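Esterase (Alcaligenes sp., PDB 1QLW) hydrolyses carboxylic ester bonds as a bacterial enzyme of the alpha/beta hydrolase fold. Local coordinates at residues Ala143-Pro149 with Ile256-Trp262; Lys156-Phe160 with His294-His298. One frame throughout, in Å; residues are numbered along the deposited sequence.

Contact 1: residues Ala143-Pro149 with Ile256-Trp262; sequences AIFRFGP and IEEFPRW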
loop_
_atom_site.group_PDB
_atom_site.type_symbol
_atom_site.label_atom_id
_atom_site.label_comp_id
_atom_site.label_asym_id
_atom_site.label_seq_id
_atom_site.Cartn_x
_atom_site.Cartn_y
_atom_site.Cartn_z
ATOM N N ALA A 143 -13.287 -20.028 -6.927
ATOM C CA ALA A 143 -13.134 -21.411 -6.485
ATOM C C ALA A 143 -12.054 -21.537 -5.427
ATOM O O ALA A 143 -12.230 -22.290 -4.452
ATOM C CB ALA A 143 -12.900 -22.322 -7.679
ATOM N N ILE A 144 -10.921 -20.847 -5.560
ATOM C CA ILE A 144 -9.887 -20.881 -4.524
ATOM C C ILE A 144 -10.435 -20.422 -3.179
ATOM O O ILE A 144 -10.131 -20.982 -2.124
ATOM C CB ILE A 144 -8.682 -20.005 -4.923
ATOM C CG1 ILE A 144 -8.008 -20.618 -6.151
ATOM C CG2 ILE A 144 -7.700 -19.844 -3.768
ATOM C CD1 ILE A 144 -7.031 -19.728 -6.886
ATOM N N PHE A 145 -11.303 -19.408 -3.220
ATOM C CA PHE A 145 -11.859 -18.832 -2.015
ATOM C C PHE A 145 -13.099 -19.562 -1.518
ATOM O O PHE A 145 -13.593 -19.254 -0.432
ATOM C CB PHE A 145 -12.171 -17.356 -2.222
ATOM C CG PHE A 145 -10.984 -16.471 -2.511
ATOM C CD1 PHE A 145 -9.675 -16.848 -2.226
ATOM C CD2 PHE A 145 -11.180 -15.221 -3.061
ATOM C CE1 PHE A 145 -8.604 -16.018 -2.475
ATOM C CE2 PHE A 145 -10.115 -14.374 -3.318
ATOM C CZ PHE A 145 -8.835 -14.768 -3.028
ATOM N N ARG A 146 -13.595 -20.525 -2.296
ATOM C CA ARG A 146 -14.721 -21.362 -1.946
ATOM C C ARG A 146 -15.998 -20.540 -1.798
ATOM O O ARG A 146 -16.841 -20.825 -0.930
ATOM C CB ARG A 146 -14.457 -22.213 -0.695
ATOM C CG ARG A 146 -13.176 -23.017 -0.763
ATOM C CD ARG A 146 -13.103 -24.105 0.311
ATOM N NE ARG A 146 -13.433 -23.596 1.632
ATOM C CZ ARG A 146 -12.628 -22.856 2.385
ATOM N NH1 ARG A 146 -11.366 -22.632 2.000
ATOM N NH2 ARG A 146 -13.076 -22.337 3.524
ATOM N N PHE A 147 -16.224 -19.622 -2.734
ATOM C CA PHE A 147 -17.480 -18.897 -2.732
ATOM C C PHE A 147 -18.637 -19.737 -3.281
ATOM O O PHE A 147 -19.786 -19.461 -2.988
ATOM C CB PHE A 147 -17.354 -17.622 -3.558
ATOM C CG PHE A 147 -16.413 -16.581 -2.999
ATOM C CD1 PHE A 147 -15.985 -16.589 -1.684
ATOM C CD2 PHE A 147 -15.968 -15.583 -3.845
ATOM C CE1 PHE A 147 -15.129 -15.604 -1.220
ATOM C CE2 PHE A 147 -15.125 -14.590 -3.383
ATOM C CZ PHE A 147 -14.706 -14.591 -2.068
ATOM N N GLY A 148 -18.291 -20.708 -4.110
ATOM C CA GLY A 148 -19.276 -21.608 -4.724
ATOM C C GLY A 148 -18.471 -22.619 -5.511
ATOM O O GLY A 148 -17.253 -22.588 -5.543
ATOM N N PRO A 149 -19.173 -23.563 -6.124
ATOM C CA PRO A 149 -18.492 -24.662 -6.797
ATOM C C PRO A 149 -17.675 -24.245 -7.997
ATOM O O PRO A 149 -16.597 -24.778 -8.295
ATOM C CB PRO A 149 -19.622 -25.630 -7.136
ATOM C CG PRO A 149 -20.881 -24.828 -7.120
ATOM C CD PRO A 149 -20.642 -23.724 -6.123
ATOM N N ILE A 256 -15.088 -27.044 2.999
ATOM C CA ILE A 256 -13.742 -27.511 2.731
ATOM C C ILE A 256 -13.730 -28.803 1.936
ATOM O O ILE A 256 -12.943 -29.010 1.007
ATOM C CB ILE A 256 -12.991 -27.751 4.065
ATOM C CG1 ILE A 256 -12.735 -26.437 4.814
ATOM C CG2 ILE A 256 -11.709 -28.546 3.872
ATOM C CD1 ILE A 256 -11.658 -25.578 4.186
ATOM N N GLU A 257 -14.582 -29.742 2.341
ATOM C CA GLU A 257 -14.539 -31.093 1.824
ATOM C C GLU A 257 -14.688 -31.252 0.338
ATOM O O GLU A 257 -14.021 -32.123 -0.249
ATOM C CB GLU A 257 -15.573 -31.969 2.564
ATOM C CG GLU A 257 -14.939 -32.427 3.870
ATOM C CD GLU A 257 -15.227 -31.830 5.197
ATOM O OE1 GLU A 257 -16.477 -31.981 5.444
ATOM O OE2 GLU A 257 -14.573 -31.063 5.949
ATOM N N GLU A 258 -15.435 -30.349 -0.296
ATOM C CA GLU A 258 -15.680 -30.514 -1.721
ATOM C C GLU A 258 -14.606 -29.906 -2.593
ATOM O O GLU A 258 -14.708 -30.049 -3.815
ATOM C CB GLU A 258 -17.069 -29.987 -2.060
ATOM C CG GLU A 258 -17.277 -28.517 -1.777
ATOM C CD GLU A 258 -18.732 -28.106 -1.653
ATOM O OE1 GLU A 258 -19.372 -28.001 -2.728
ATOM O OE2 GLU A 258 -19.223 -27.837 -0.527
ATOM N N PHE A 259 -13.572 -29.304 -2.020
ATOM C CA PHE A 259 -12.485 -28.752 -2.816
ATOM C C PHE A 259 -11.200 -29.526 -2.589
ATOM O O PHE A 259 -10.592 -29.434 -1.511
ATOM C CB PHE A 259 -12.275 -27.265 -2.455
ATOM C CG PHE A 259 -13.417 -26.386 -2.877
ATOM C CD1 PHE A 259 -14.508 -26.203 -2.062
ATOM C CD2 PHE A 259 -13.414 -25.717 -4.096
ATOM C CE1 PHE A 259 -15.568 -25.397 -2.442
ATOM C CE2 PHE A 259 -14.476 -24.928 -4.486
ATOM C CZ PHE A 259 -15.558 -24.764 -3.653
ATOM N N PRO A 260 -10.692 -30.182 -3.625
ATOM C CA PRO A 260 -9.423 -30.899 -3.509
ATOM C C PRO A 260 -8.249 -30.008 -3.152
ATOM O O PRO A 260 -7.260 -30.535 -2.602
ATOM C CB PRO A 260 -9.256 -31.624 -4.835
ATOM C CG PRO A 260 -10.621 -31.685 -5.415
ATOM C CD PRO A 260 -11.350 -30.455 -4.922
ATOM N N ARG A 261 -8.296 -28.701 -3.382
ATOM C CA ARG A 261 -7.226 -27.778 -3.024
ATOM C C ARG A 261 -7.142 -27.709 -1.495
ATOM O O ARG A 261 -6.073 -27.522 -0.921
ATOM C CB ARG A 261 -7.439 -26.370 -3.599
ATOM C CG ARG A 261 -6.289 -25.375 -3.558
ATOM C CD ARG A 261 -6.638 -23.985 -4.043
ATOM N NE ARG A 261 -5.564 -23.049 -4.335
ATOM C CZ ARG A 261 -4.979 -22.822 -5.506
ATOM N NH1 ARG A 261 -5.358 -23.484 -6.595
ATOM N NH2 ARG A 261 -4.023 -21.897 -5.620
ATOM N N TRP A 262 -8.278 -27.828 -0.814
ATOM C CA TRP A 262 -8.398 -27.492 0.583
ATOM C C TRP A 262 -8.524 -28.657 1.540
ATOM O O TRP A 262 -7.950 -28.613 2.627
ATOM C CB TRP A 262 -9.575 -26.524 0.828
ATOM C CG TRP A 262 -9.231 -25.152 0.335
ATOM C CD1 TRP A 262 -9.712 -24.460 -0.735
ATOM C CD2 TRP A 262 -8.231 -24.301 0.931
ATOM N NE1 TRP A 262 -9.092 -23.239 -0.832
ATOM C CE2 TRP A 262 -8.181 -23.120 0.187
ATOM C CE3 TRP A 262 -7.393 -24.452 2.047
ATOM C CZ2 TRP A 262 -7.300 -22.080 0.518
ATOM C CZ3 TRP A 262 -6.526 -23.424 2.363
ATOM C CH2 TRP A 262 -6.487 -22.258 1.603
#
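A Schellman motif terminates helix 138-144, with Arg146 at positive phi (64°), and sends the Arg146 side chain across to the loop that leads from strand 248-252 to helix 263-278 in this alpha/beta hydrolase. The aliphatic part of Arg146 lies on the Phe259 ring as a CH-pi contact, CG 3.8 Å from the centroid. Its guanidinium stands over the Trp262 face, roughly edge-on, in a cation-pi contact (Arg146 CZ 4.6 Å from the five-membered ring centroid), and Ile256 CD1 lies over one face of the guanidinium, 3.4 Å from CZ; Glu230 takes the charge in a salt bridge. Phe259, delivered by a type I turn from Ile256, has Gly148 O at its ring edge, 3.3 Å from CZ, where the rim is electropositive. Ile144 CG1 packs 3.8 Å from Arg261 CZ over a face of that guanidinium, while Arg261 NH1 bonds to Lys38 O of the second subunit. The one hydrogen bond between the segments runs from Trp262 NE1 to Ile144 O, 2.8 Å long.

Contact 2: residues Lys156-Phe160 with His294-His298; sequences KDTQF and HGNSH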
loop_
_atom_site.group_PDB
_atom_site.type_symbol
_atom_site.label_atom_id
_atom_site.label_comp_id
_atom_site.label_asym_id
_atom_site.label_seq_id
_atom_site.Cartn_x
_atom_site.Cartn_y
_atom_site.Cartn_z
ATOM N N LYS A 156 -25.397 -21.073 -1.458
ATOM C CA LYS A 156 -26.511 -20.342 -0.864
ATOM C C LYS A 156 -26.235 -19.899 0.563
ATOM O O LYS A 156 -26.751 -18.853 0.968
ATOM C CB LYS A 156 -27.778 -21.199 -0.876
ATOM C CG LYS A 156 -28.201 -21.693 -2.245
ATOM C CD LYS A 156 -28.398 -20.555 -3.231
ATOM C CE LYS A 156 -28.844 -21.092 -4.584
ATOM N NZ LYS A 156 -30.312 -21.307 -4.643
ATOM N N ASP A 157 -25.378 -20.618 1.291
ATOM C CA ASP A 157 -25.083 -20.263 2.673
ATOM C C ASP A 157 -23.755 -19.537 2.844
ATOM O O ASP A 157 -23.289 -19.401 3.985
ATOM C CB ASP A 157 -25.096 -21.497 3.589
ATOM C CG ASP A 157 -23.983 -22.474 3.299
ATOM O OD1 ASP A 157 -23.157 -22.241 2.402
ATOM O OD2 ASP A 157 -23.922 -23.505 4.008
ATOM N N THR A 158 -23.131 -19.066 1.766
ATOM C CA THR A 158 -21.825 -18.449 1.963
ATOM C C THR A 158 -21.951 -17.213 2.849
ATOM O O THR A 158 -22.894 -16.435 2.776
ATOM C CB THR A 158 -21.178 -18.046 0.635
ATOM O OG1 THR A 158 -19.864 -17.526 0.949
ATOM C CG2 THR A 158 -21.921 -16.959 -0.123
ATOM N N GLN A 159 -20.952 -17.043 3.705
ATOM C CA GLN A 159 -20.816 -15.820 4.491
ATOM C C GLN A 159 -20.134 -14.702 3.702
ATOM O O GLN A 159 -20.133 -13.564 4.172
ATOM C CB GLN A 159 -20.013 -16.090 5.761
ATOM C CG GLN A 159 -20.690 -17.003 6.761
ATOM C CD GLN A 159 -21.700 -16.342 7.652
ATOM O OE1 GLN A 159 -21.920 -15.129 7.582
ATOM N NE2 GLN A 159 -22.226 -17.147 8.567
ATOM N N PHE A 160 -19.538 -14.998 2.555
ATOM C CA PHE A 160 -18.852 -13.905 1.866
ATOM C C PHE A 160 -19.875 -12.994 1.228
ATOM O O PHE A 160 -20.850 -13.483 0.648
ATOM C CB PHE A 160 -17.907 -14.454 0.763
ATOM C CG PHE A 160 -17.069 -13.318 0.243
ATOM C CD1 PHE A 160 -15.928 -12.904 0.928
ATOM C CD2 PHE A 160 -17.429 -12.630 -0.894
ATOM C CE1 PHE A 160 -15.200 -11.807 0.481
ATOM C CE2 PHE A 160 -16.721 -11.521 -1.338
ATOM C CZ PHE A 160 -15.605 -11.119 -0.639
ATOM N N HIS A 294 -21.236 -21.540 10.396
ATOM C CA HIS A 294 -21.296 -22.141 9.080
ATOM C C HIS A 294 -21.155 -21.143 7.939
ATOM O O HIS A 294 -21.494 -19.967 8.086
ATOM C CB HIS A 294 -22.672 -22.834 8.929
ATOM C CG HIS A 294 -22.909 -23.866 9.987
ATOM N ND1 HIS A 294 -23.615 -23.690 11.148
ATOM C CD2 HIS A 294 -22.380 -25.106 10.073
ATOM C CE1 HIS A 294 -23.618 -24.817 11.851
ATOM N NE2 HIS A 294 -22.843 -25.690 11.236
ATOM N N GLY A 295 -20.667 -21.640 6.811
ATOM C CA GLY A 295 -20.623 -20.864 5.589
ATOM C C GLY A 295 -19.378 -20.020 5.383
ATOM O O GLY A 295 -19.320 -19.326 4.367
ATOM N N ASN A 296 -18.401 -20.019 6.267
ATOM C CA ASN A 296 -17.257 -19.137 6.065
ATOM C C ASN A 296 -16.436 -19.554 4.854
ATOM O O ASN A 296 -16.178 -20.719 4.614
ATOM C CB ASN A 296 -16.375 -19.044 7.306
ATOM C CG ASN A 296 -16.986 -18.132 8.344
ATOM O OD1 ASN A 296 -17.600 -18.598 9.308
ATOM N ND2 ASN A 296 -16.819 -16.825 8.117
ATOM N N SER A 297 -16.016 -18.502 4.139
ATOM C CA SER A 297 -15.172 -18.669 2.973
ATOM C C SER A 297 -13.707 -18.628 3.392
ATOM O O SER A 297 -13.354 -18.421 4.561
ATOM C CB SER A 297 -15.439 -17.549 1.971
ATOM O OG SER A 297 -14.876 -16.307 2.388
ATOM N N HIS A 298 -12.826 -18.728 2.391
ATOM C CA HIS A 298 -11.404 -18.530 2.677
ATOM C C HIS A 298 -11.097 -17.106 3.135
ATOM O O HIS A 298 -10.132 -16.876 3.857
ATOM C CB HIS A 298 -10.625 -18.822 1.395
ATOM C CG HIS A 298 -9.152 -18.700 1.516
ATOM N ND1 HIS A 298 -8.404 -19.457 2.399
ATOM C CD2 HIS A 298 -8.264 -17.920 0.858
ATOM C CE1 HIS A 298 -7.129 -19.118 2.273
ATOM N NE2 HIS A 298 -7.011 -18.214 1.306
HETATM O O HOH W 1 -18.328 -19.610 1.210
#
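Gly295 lets two backbones come unusually close: its CA lies 4.5 Å from that of Thr158, and a CB here would sit 2.2 Å from Asp157 O, besides colliding with the carbonyl of His294 at phi/psi 88/1. In the space so left, Gly295 CA-H faces Asp157 O (CA to O 3.4 Å), and Gly295 O receives the backbone N of Gln159 at 2.9 Å. The Gln159 side chain extends the pairing, NE2 donating to His294 O at 3.0 Å, so one residue holds two successive carbonyls. Both segments are loops, the first preceding helix 165-171 and the second following strand 283-287, where an alpha/beta hydrolase carries its catalytic histidine; His298, bonded through ND1 to Glu230, is consistent with that role. Within 156-160 an ST turn forms, Thr158 OG1 accepting from Phe160 N at 3.0 Å. Water 1 lies 2.6 Å from Thr158 OG1 and gives a weak bond to Gly295 O at 3.3 Å. Asn296 and Ser297 direct their polar ends to Asp303, and Asp157 bonds to His255. The Phe160 ring leads away from 294-298 and stacks on Phe147, though its CD1 still lies 3.8 Å from Ser297 OG.

Contacts 1 and 2 have centres about 11 Å apart and tie the long connection between strands 99-103 and 200-205 to loops that follow strands 248-252 and 283-287. Contact 1 works mainly through side chains, arginine on aromatic rings, and reaches the second subunit at its partly exposed end; contact 2, within one subunit, is largely buried, with Asp157 and His294 at its exposed margin, and rests mostly on backbone carbonyls, met by the backbone and side chain of Gln159. They join directly: Phe145 O lies 3.0 Å from His298 N, a probable hydrogen bond, and Trp262 CH2 packs 3.3 Å from His298 CE1. Glu230 binds both Arg146 of contact 1 and His298 of contact 2.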